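Local coordinates for protein formyltransferase (PDB 4NV1) that belongs to the formyltransferase family, pairs with a second copy of itself, and holds dTDP-4-amino-4,6-dideoxyglucose in a pocket, at residues Met3-Val9 and Asp28-Phe34; Tyr191-Ile197 and Tyr211-Met215; Pro116-Thr120 and Val154-Glu158. One frame throughout, in Å; residues are numbered along the deposited sequence.

Contact 1: residues Met3-Val9 and Asp28-Phe34; sequences MKKIFVV and DVQVDYF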
loop_
_atom_site.group_PDB
_atom_site.type_symbol
_atom_site.label_atom_id
_atom_site.label_comp_id
_atom_site.label_asym_id
_atom_site.label_seq_id
_atom_site.Cartn_x
_atom_site.Cartn_y
_atom_site.Cartn_z
ATOM N N MET A 3 -3.672 -3.945 51.874
ATOM C CA MET A 3 -4.269 -3.066 50.823
ATOM C C MET A 3 -3.193 -2.320 50.052
ATOM O O MET A 3 -2.938 -1.135 50.316
ATOM C CB MET A 3 -5.237 -2.046 51.423
ATOM C CG MET A 3 -6.022 -1.212 50.420
ATOM S SD MET A 3 -7.425 -2.010 49.610
ATOM C CE MET A 3 -8.675 -2.199 50.887
ATOM N N LYS A 4 -2.595 -3.006 49.085
ATOM C CA LYS A 4 -1.547 -2.410 48.265
ATOM C C LYS A 4 -2.043 -1.178 47.535
ATOM O O LYS A 4 -3.180 -1.125 47.101
ATOM C CB LYS A 4 -0.965 -3.408 47.266
ATOM C CG LYS A 4 -0.266 -4.601 47.917
ATOM C CD LYS A 4 -1.017 -5.909 47.667
ATOM C CE LYS A 4 -0.879 -6.938 48.782
ATOM N NZ LYS A 4 -2.165 -7.040 49.526
ATOM N N LYS A 5 -1.164 -0.196 47.425
ATOM C CA LYS A 5 -1.488 1.078 46.823
ATOM C C LYS A 5 -0.586 1.188 45.620
ATOM O O LYS A 5 0.626 1.095 45.758
ATOM C CB LYS A 5 -1.210 2.259 47.757
ATOM C CG LYS A 5 -2.389 2.660 48.662
ATOM C CD LYS A 5 -2.707 4.163 48.660
ATOM C CE LYS A 5 -3.398 4.666 47.381
ATOM N NZ LYS A 5 -3.461 6.153 47.358
ATOM N N ILE A 6 -1.176 1.478 44.474
ATOM C CA ILE A 6 -0.519 1.342 43.179
ATOM C C ILE A 6 -0.702 2.569 42.311
ATOM O O ILE A 6 -1.825 3.127 42.229
ATOM C CB ILE A 6 -1.124 0.125 42.458
ATOM C CG1 ILE A 6 -0.907 -1.121 43.327
ATOM C CG2 ILE A 6 -0.471 -0.084 41.095
ATOM C CD1 ILE A 6 -1.711 -2.317 42.884
ATOM N N PHE A 7 0.363 2.951 41.617
ATOM C CA PHE A 7 0.213 3.888 40.508
ATOM C C PHE A 7 0.610 3.248 39.172
ATOM O O PHE A 7 1.550 2.442 39.062
ATOM C CB PHE A 7 0.930 5.210 40.764
ATOM C CG PHE A 7 2.419 5.157 40.655
ATOM C CD1 PHE A 7 3.208 4.781 41.732
ATOM C CD2 PHE A 7 3.052 5.526 39.490
ATOM C CE1 PHE A 7 4.590 4.740 41.671
ATOM C CE2 PHE A 7 4.433 5.477 39.406
ATOM C CZ PHE A 7 5.206 5.092 40.490
ATOM N N VAL A 8 -0.103 3.679 38.138
ATOM C CA VAL A 8 0.041 3.196 36.784
ATOM C C VAL A 8 0.106 4.411 35.913
ATOM O O VAL A 8 -0.845 5.166 35.865
ATOM C CB VAL A 8 -1.189 2.383 36.433
ATOM C CG1 VAL A 8 -1.289 2.068 34.936
ATOM C CG2 VAL A 8 -1.205 1.149 37.295
ATOM N N VAL A 9 1.245 4.577 35.262
ATOM C CA VAL A 9 1.462 5.554 34.231
ATOM C C VAL A 9 1.384 5.007 32.797
ATOM O O VAL A 9 2.107 4.058 32.428
ATOM C CB VAL A 9 2.829 6.116 34.430
ATOM C CG1 VAL A 9 2.953 7.381 33.611
ATOM C CG2 VAL A 9 3.079 6.341 35.907
ATOM N N ASP A 28 -7.867 -5.850 47.393
ATOM C CA ASP A 28 -6.905 -5.374 48.385
ATOM C C ASP A 28 -5.934 -4.425 47.717
ATOM O O ASP A 28 -4.836 -4.215 48.209
ATOM C CB ASP A 28 -6.171 -6.522 49.095
ATOM C CG ASP A 28 -7.086 -7.336 50.004
ATOM O OD1 ASP A 28 -8.194 -6.849 50.320
ATOM O OD2 ASP A 28 -6.681 -8.444 50.426
ATOM N N VAL A 29 -6.427 -3.827 46.636
ATOM C CA VAL A 29 -5.690 -2.968 45.758
ATOM C C VAL A 29 -6.367 -1.633 45.604
ATOM O O VAL A 29 -7.528 -1.558 45.229
ATOM C CB VAL A 29 -5.655 -3.618 44.378
ATOM C CG1 VAL A 29 -5.452 -2.595 43.287
ATOM C CG2 VAL A 29 -4.532 -4.646 44.365
ATOM N N GLN A 30 -5.591 -0.573 45.759
ATOM C CA GLN A 30 -6.096 0.745 45.392
ATOM C C GLN A 30 -5.183 1.246 44.306
ATOM O O GLN A 30 -3.981 1.060 44.385
ATOM C CB GLN A 30 -6.082 1.736 46.589
ATOM C CG GLN A 30 -6.411 1.108 47.955
ATOM C CD GLN A 30 -6.510 2.129 49.093
ATOM O OE1 GLN A 30 -5.919 1.955 50.160
ATOM N NE2 GLN A 30 -7.234 3.212 48.847
ATOM N N VAL A 31 -5.700 1.938 43.306
ATOM C CA VAL A 31 -4.809 2.338 42.220
ATOM C C VAL A 31 -5.155 3.736 41.703
ATOM O O VAL A 31 -6.306 3.925 41.351
ATOM C CB VAL A 31 -4.855 1.279 41.084
ATOM C CG1 VAL A 31 -6.267 0.861 40.722
ATOM C CG2 VAL A 31 -4.245 1.825 39.825
ATOM N N ASP A 32 -4.191 4.657 41.626
ATOM C CA ASP A 32 -4.315 5.881 40.832
ATOM C C ASP A 32 -3.621 5.788 39.483
ATOM O O ASP A 32 -2.523 5.263 39.383
ATOM C CB ASP A 32 -3.707 7.072 41.579
ATOM C CG ASP A 32 -4.284 7.219 42.975
ATOM O OD1 ASP A 32 -5.471 6.891 43.098
ATOM O OD2 ASP A 32 -3.567 7.542 43.947
ATOM N N TYR A 33 -4.232 6.370 38.454
ATOM C CA TYR A 33 -3.709 6.340 37.102
ATOM C C TYR A 33 -3.302 7.729 36.670
ATOM O O TYR A 33 -4.083 8.687 36.771
ATOM C CB TYR A 33 -4.780 5.823 36.139
ATOM C CG TYR A 33 -5.201 4.406 36.330
ATOM C CD1 TYR A 33 -6.284 4.092 37.117
ATOM C CD2 TYR A 33 -4.528 3.346 35.695
ATOM C CE1 TYR A 33 -6.699 2.785 37.312
ATOM C CE2 TYR A 33 -4.961 2.039 35.879
ATOM C CZ TYR A 33 -6.029 1.743 36.698
ATOM O OH TYR A 33 -6.439 0.421 36.929
ATOM N N PHE A 34 -2.104 7.837 36.124
ATOM C CA PHE A 34 -1.609 9.065 35.543
ATOM C C PHE A 34 -1.223 8.856 34.089
ATOM O O PHE A 34 -0.852 7.771 33.629
ATOM C CB PHE A 34 -0.356 9.531 36.259
ATOM C CG PHE A 34 -0.521 9.659 37.741
ATOM C CD1 PHE A 34 -0.190 8.607 38.589
ATOM C CD2 PHE A 34 -0.977 10.858 38.305
ATOM C CE1 PHE A 34 -0.315 8.724 39.978
ATOM C CE2 PHE A 34 -1.078 10.986 39.697
ATOM C CZ PHE A 34 -0.743 9.908 40.533
#
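Ile6, Val8, Val29, Val31 and Tyr33 share one face of the sheet and form the apolar centre of this contact. They belong to parallel neighbours, strands 4-9 and 29-35, which with helix 13-24 make a beta-alpha-beta unit at the start of the chain. Val8 CB meets Tyr33 CD2 at 3.6 Å, and Val8 CG2 meets Val31 CG2 at 4.0 Å. Ile6 CD1 reaches Val29 CG1 at 3.8 Å. Helix 13-24 covers part of this face: Val8 touches Phe19, Val29 touches Ile23 and Tyr33 touches Leu16. On the other face, Phe7 CB lies at the edge of the Phe34 ring, 3.8 Å from Phe34 CE1.

The backbones are joined by alternating hydrogen bonds. Ile6 N donates to Gln30 O (2.8 Å) and Val8 N to Asp32 O (3.1 Å). In return, Lys4 O accepts from Gln30 N (2.8 Å), Ile6 O from Asp32 N (2.9 Å) and Val8 O from Phe34 N (3.0 Å). The axes of segments 4-9 and 29-34 approach to 4.6 Å at 22°. Strand 4-9 also bonds to strand 70-74 through Phe7 and Val9, so it runs between two neighbours.

The polar edge is looser. Lys5 NZ and Asp32 OD2 form a long salt bridge of 3.7 Å. At the exposed end, the bond from Lys4 N to Asp28 O is short at 2.7 Å but weak, with an angle of 115°.

Contact 2: residues Tyr191-Ile197 and Tyr211-Met215; sequences YKNMCEI and YLRAM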
loop_
_atom_site.group_PDB
_atom_site.type_symbol
_atom_site.label_atom_id
_atom_site.label_comp_id
_atom_site.label_asym_id
_atom_site.label_seq_id
_atom_site.Cartn_x
_atom_site.Cartn_y
_atom_site.Cartn_z
ATOM N N TYR A 191 16.031 6.180 14.273
ATOM C CA TYR A 191 14.803 6.000 13.538
ATOM C C TYR A 191 14.739 7.056 12.414
ATOM O O TYR A 191 14.622 6.730 11.216
ATOM C CB TYR A 191 13.585 6.089 14.495
ATOM C CG TYR A 191 12.258 5.969 13.784
ATOM C CD1 TYR A 191 11.841 4.746 13.273
ATOM C CD2 TYR A 191 11.437 7.084 13.580
ATOM C CE1 TYR A 191 10.660 4.634 12.566
ATOM C CE2 TYR A 191 10.246 6.989 12.882
ATOM C CZ TYR A 191 9.864 5.763 12.373
ATOM O OH TYR A 191 8.682 5.608 11.682
ATOM N N LYS A 192 14.880 8.321 12.809
ATOM C CA LYS A 192 14.738 9.445 11.892
ATOM C C LYS A 192 15.675 9.347 10.698
ATOM O O LYS A 192 15.262 9.622 9.591
ATOM C CB LYS A 192 14.765 10.792 12.629
ATOM C CG LYS A 192 13.418 11.060 13.324
ATOM C CD LYS A 192 13.308 12.428 14.018
ATOM C CE LYS A 192 12.289 13.387 13.379
ATOM N NZ LYS A 192 10.940 13.408 14.022
ATOM N N ASN A 193 16.885 8.849 10.877
ATOM C CA ASN A 193 17.772 8.585 9.762
ATOM C C ASN A 193 17.344 7.498 8.775
ATOM O O ASN A 193 17.975 7.348 7.753
ATOM C CB ASN A 193 19.160 8.212 10.311
ATOM C CG ASN A 193 19.836 9.368 11.046
ATOM O OD1 ASN A 193 19.658 10.546 10.712
ATOM N ND2 ASN A 193 20.607 9.032 12.071
ATOM N N MET A 194 16.368 6.669 9.110
ATOM C CA MET A 194 15.934 5.590 8.228
ATOM C C MET A 194 14.728 6.036 7.413
ATOM O O MET A 194 14.298 5.328 6.501
ATOM C CB MET A 194 15.426 4.388 9.026
ATOM C CG MET A 194 16.376 3.765 10.002
ATOM S SD MET A 194 15.881 2.053 10.270
ATOM C CE MET A 194 14.381 2.338 11.187
ATOM N N CYS A 195 14.143 7.170 7.793
ATOM C CA CYS A 195 12.894 7.627 7.211
ATOM C C CYS A 195 13.035 8.105 5.766
ATOM O O CYS A 195 12.125 7.868 4.957
ATOM C CB CYS A 195 12.279 8.697 8.099
ATOM S SG CYS A 195 11.554 7.940 9.571
ATOM N N GLU A 196 14.156 8.765 5.476
ATOM C CA GLU A 196 14.489 9.184 4.143
ATOM C C GLU A 196 15.063 8.036 3.333
ATOM O O GLU A 196 16.133 7.517 3.633
ATOM C CB GLU A 196 15.541 10.266 4.129
ATOM C CG GLU A 196 15.731 10.800 2.716
ATOM C CD GLU A 196 16.037 12.289 2.722
ATOM O OE1 GLU A 196 15.402 13.050 1.969
ATOM O OE2 GLU A 196 16.876 12.705 3.538
ATOM N N ILE A 197 14.327 7.657 2.296
ATOM C CA ILE A 197 14.736 6.582 1.419
ATOM C C ILE A 197 15.877 7.118 0.578
ATOM O O ILE A 197 15.844 8.266 0.065
ATOM C CB ILE A 197 13.575 6.135 0.526
ATOM C CG1 ILE A 197 12.529 5.385 1.347
ATOM C CG2 ILE A 197 14.039 5.312 -0.661
ATOM C CD1 ILE A 197 11.362 4.919 0.493
ATOM N N TYR A 211 12.075 -3.383 4.485
ATOM C CA TYR A 211 12.138 -1.988 4.895
ATOM C C TYR A 211 10.752 -1.259 4.783
ATOM O O TYR A 211 10.339 -0.492 5.673
ATOM C CB TYR A 211 13.196 -1.246 4.080
ATOM C CG TYR A 211 13.136 0.251 4.264
ATOM C CD1 TYR A 211 13.817 0.874 5.283
ATOM C CD2 TYR A 211 12.349 1.034 3.438
ATOM C CE1 TYR A 211 13.740 2.244 5.473
ATOM C CE2 TYR A 211 12.273 2.394 3.610
ATOM C CZ TYR A 211 12.937 3.009 4.644
ATOM O OH TYR A 211 12.833 4.383 4.833
ATOM N N LEU A 212 10.080 -1.423 3.652
ATOM C CA LEU A 212 8.802 -0.733 3.405
ATOM C C LEU A 212 7.713 -1.160 4.413
ATOM O O LEU A 212 6.989 -0.326 5.002
ATOM C CB LEU A 212 8.362 -0.961 1.946
ATOM C CG LEU A 212 9.241 -0.132 1.014
ATOM C CD1 LEU A 212 9.080 -0.505 -0.445
ATOM C CD2 LEU A 212 9.042 1.356 1.260
ATOM N N ARG A 213 7.623 -2.463 4.663
ATOM C CA ARG A 213 6.707 -2.922 5.671
ATOM C C ARG A 213 7.040 -2.520 7.108
ATOM O O ARG A 213 6.112 -2.214 7.907
ATOM C CB ARG A 213 6.340 -4.396 5.511
ATOM C CG ARG A 213 7.396 -5.383 6.026
ATOM C CD ARG A 213 7.194 -6.733 5.403
ATOM N NE ARG A 213 8.219 -7.731 5.697
ATOM C CZ ARG A 213 8.071 -8.711 6.585
ATOM N NH1 ARG A 213 7.020 -8.759 7.355
ATOM N NH2 ARG A 213 9.021 -9.636 6.754
ATOM N N ALA A 214 8.325 -2.422 7.430
ATOM C CA ALA A 214 8.721 -1.995 8.778
ATOM C C ALA A 214 8.314 -0.530 9.006
ATOM O O ALA A 214 8.053 -0.107 10.114
ATOM C CB ALA A 214 10.225 -2.100 8.983
ATOM N N MET A 215 8.278 0.262 7.934
ATOM C CA MET A 215 7.896 1.667 7.999
ATOM C C MET A 215 6.423 2.002 7.772
ATOM O O MET A 215 6.067 3.191 7.791
ATOM C CB MET A 215 8.735 2.464 6.988
ATOM C CG MET A 215 10.236 2.454 7.188
ATOM S SD MET A 215 10.856 3.152 8.720
ATOM C CE MET A 215 10.859 4.882 8.366
#
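Tyr191 opens the contact from helix 188-195. Its CA-to-CB bond points sideways, but its ring comes closer to the second segment. Met215 SD lies 5.1 Å from the Tyr191 ring centroid, an oblique Met-aromatic contact, and 4.1 Å from Tyr191 CE1. Tyr191 also belongs to the pocket of the bound dTDP-4-amino-4,6-dideoxyglucose and touches that ligand. Met215 therefore packs against a residue of the pocket.

Met194 gives the polar link. Met194 O accepts a very short hydrogen bond of 2.4 Å from Tyr211 OH and lies near the plane of that ring. The tyrosine thus links the two segments through a backbone oxygen. The Met194 side chain adds a looser contact, with Met194 CE 4.4 Å from Met215 SD.

Next, Cys195 SG sits 3.4 Å from Met215 CE. Met215 is the first residue beyond helix 205-214 to leave helical backbone angles, and its side chain meets Tyr191, Met194 and Cys195. Further along, Ile197 CG1 packs 3.8 Å from Tyr211 CE2. Ile197 CD1 reaches Leu212 CD2 at 4.3 Å.

The contact joins the two helices within the C-terminal dimerization region. Helix 106-113 adds Phe109 beside Met194. Strand 223-226 packs Ser223 against Tyr211 and Met215, while strand 232-242 brings Val235 to Ile197 and Leu212. The second subunit reaches the same cluster: its Ile209 packs on Ile197, its Met205 on Tyr211 and its Leu237 on Leu212.

Contact 3: residues Pro116-Thr120 and Val154-Glu158; sequences PIGAT and VQKKE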
loop_
_atom_site.group_PDB
_atom_site.type_symbol
_atom_site.label_atom_id
_atom_site.label_comp_id
_atom_site.label_asym_id
_atom_site.label_seq_id
_atom_site.Cartn_x
_atom_site.Cartn_y
_atom_site.Cartn_z
ATOM N N PRO A 116 15.125 -10.762 17.569
ATOM C CA PRO A 116 13.821 -11.016 18.168
ATOM C C PRO A 116 13.035 -9.769 18.597
ATOM O O PRO A 116 13.588 -8.768 19.027
ATOM C CB PRO A 116 14.199 -11.766 19.444
ATOM C CG PRO A 116 15.334 -12.593 18.989
ATOM C CD PRO A 116 16.142 -11.548 18.265
ATOM N N ILE A 117 11.729 -9.937 18.595
ATOM C CA ILE A 117 10.795 -8.900 19.033
ATOM C C ILE A 117 9.769 -9.673 19.826
ATOM O O ILE A 117 9.489 -10.851 19.594
ATOM C CB ILE A 117 10.142 -8.203 17.791
ATOM C CG1 ILE A 117 9.115 -7.152 18.198
ATOM C CG2 ILE A 117 9.384 -9.250 16.986
ATOM C CD1 ILE A 117 9.717 -5.955 18.877
ATOM N N GLY A 118 9.161 -8.992 20.780
ATOM C CA GLY A 118 8.203 -9.651 21.669
ATOM C C GLY A 118 7.835 -8.633 22.717
ATOM O O GLY A 118 7.835 -7.383 22.414
ATOM N N ALA A 119 7.453 -9.133 23.893
ATOM C CA ALA A 119 7.102 -8.245 25.023
ATOM C C ALA A 119 7.802 -8.656 26.319
ATOM O O ALA A 119 7.962 -9.820 26.531
ATOM C CB ALA A 119 5.591 -8.267 25.260
ATOM N N THR A 120 8.195 -7.683 27.118
ATOM C CA THR A 120 8.900 -7.863 28.334
ATOM C C THR A 120 8.235 -7.044 29.442
ATOM O O THR A 120 7.804 -5.885 29.213
ATOM C CB THR A 120 10.310 -7.298 28.184
ATOM O OG1 THR A 120 10.983 -7.917 27.106
ATOM C CG2 THR A 120 11.161 -7.538 29.473
ATOM N N VAL A 154 2.332 -7.579 19.746
ATOM C CA VAL A 154 3.222 -7.339 20.881
ATOM C C VAL A 154 2.372 -6.805 22.035
ATOM O O VAL A 154 2.405 -7.338 23.161
ATOM C CB VAL A 154 4.413 -6.456 20.496
ATOM C CG1 VAL A 154 5.153 -5.907 21.682
ATOM C CG2 VAL A 154 5.406 -7.302 19.666
ATOM N N GLN A 155 1.470 -5.907 21.684
ATOM C CA GLN A 155 0.601 -5.278 22.663
ATOM C C GLN A 155 -0.274 -6.268 23.344
ATOM O O GLN A 155 -0.328 -6.326 24.566
ATOM C CB GLN A 155 -0.174 -4.093 22.070
ATOM C CG GLN A 155 -0.678 -3.121 23.084
ATOM C CD GLN A 155 -1.282 -1.861 22.451
ATOM O OE1 GLN A 155 -2.496 -1.784 22.286
ATOM N NE2 GLN A 155 -0.455 -0.894 22.103
ATOM N N LYS A 156 -0.957 -7.095 22.590
ATOM C CA LYS A 156 -1.686 -8.205 23.153
ATOM C C LYS A 156 -0.846 -9.182 23.989
ATOM O O LYS A 156 -1.295 -9.723 25.007
ATOM C CB LYS A 156 -2.248 -8.965 21.965
ATOM C CG LYS A 156 -3.241 -10.049 22.305
ATOM C CD LYS A 156 -4.255 -10.188 21.174
ATOM C CE LYS A 156 -4.873 -8.835 20.799
ATOM N NZ LYS A 156 -4.835 -8.528 19.329
ATOM N N LYS A 157 0.400 -9.413 23.602
ATOM C CA LYS A 157 1.242 -10.314 24.405
ATOM C C LYS A 157 1.532 -9.629 25.756
ATOM O O LYS A 157 1.433 -10.213 26.827
ATOM C CB LYS A 157 2.517 -10.623 23.622
ATOM C CG LYS A 157 3.503 -11.519 24.370
ATOM C CD LYS A 157 2.878 -12.882 24.656
ATOM C CE LYS A 157 2.651 -13.685 23.403
ATOM N NZ LYS A 157 1.716 -14.779 23.753
ATOM N N GLU A 158 1.817 -8.344 25.698
ATOM C CA GLU A 158 2.026 -7.510 26.863
ATOM C C GLU A 158 0.946 -7.695 27.865
ATOM O O GLU A 158 1.290 -7.973 28.982
ATOM C CB GLU A 158 2.044 -6.033 26.563
ATOM C CG GLU A 158 3.346 -5.469 26.012
ATOM C CD GLU A 158 3.182 -3.994 25.667
ATOM O OE1 GLU A 158 2.418 -3.730 24.701
ATOM O OE2 GLU A 158 3.802 -3.101 26.315
#
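Here a helix packs on the central sheet of the formyltransferase domain. Strand segment 117-120 and helix turn 154-158 run in roughly the same direction, with axes 7.2 Å apart and 27° between them.

Apolar contacts come first. Val154 points at the strand and touches three residues in a row. Val154 CG2 meets Ile117 CG1 at 4.0 Å, and Val154 CG1 lies 4.3 Å from Ala119 CB. Ala119 is the most covered residue of the strand segment. Ala119 CB points at the helix and packs on the aliphatic part of two charged side chains, 4.0 Å from Lys157 CG and 3.7 Å from Glu158 CG.

The second kind sets backbone against side chain: Gly118 O abuts the methyl group Val154 CG1. The chains run near each other here, with Gly118 CA 5.5 Å from Val154 CA and Ala119 CA 5.4 Å from Glu158 CA.

The charged ends find partners outside the two segments. Lys157 NZ forms a salt bridge with Glu160. Glu158 OE1 is hydrogen-bonded to His75 NE2, so this residue is tied to the ligand pocket that includes His75. The tightest approach across the contact is Gly118 O to Val154 CG1, at 3.1 Å.

Contacts 1 and 3 both use the seven-stranded sheet. Contact 1 joins two of its strands, while contact 3 packs a helix on another strand, nearer the chain's centre in space. Their nearest atoms are about 10 Å apart. Contact 2 uses none of these elements and lies across the chain's centre from contact 1, with centres 39 Å apart. Contact 1 is partly exposed and relies on regular backbone bonding. Contacts 2 and 3 are buried and depend mainly on side-chain packing, with one side-chain hydrogen bond in contact 2. Contact 2 alone is touched by the second subunit. It holds pocket residue Tyr191, whereas in contact 3 Glu158 is hydrogen-bonded to pocket residue His75.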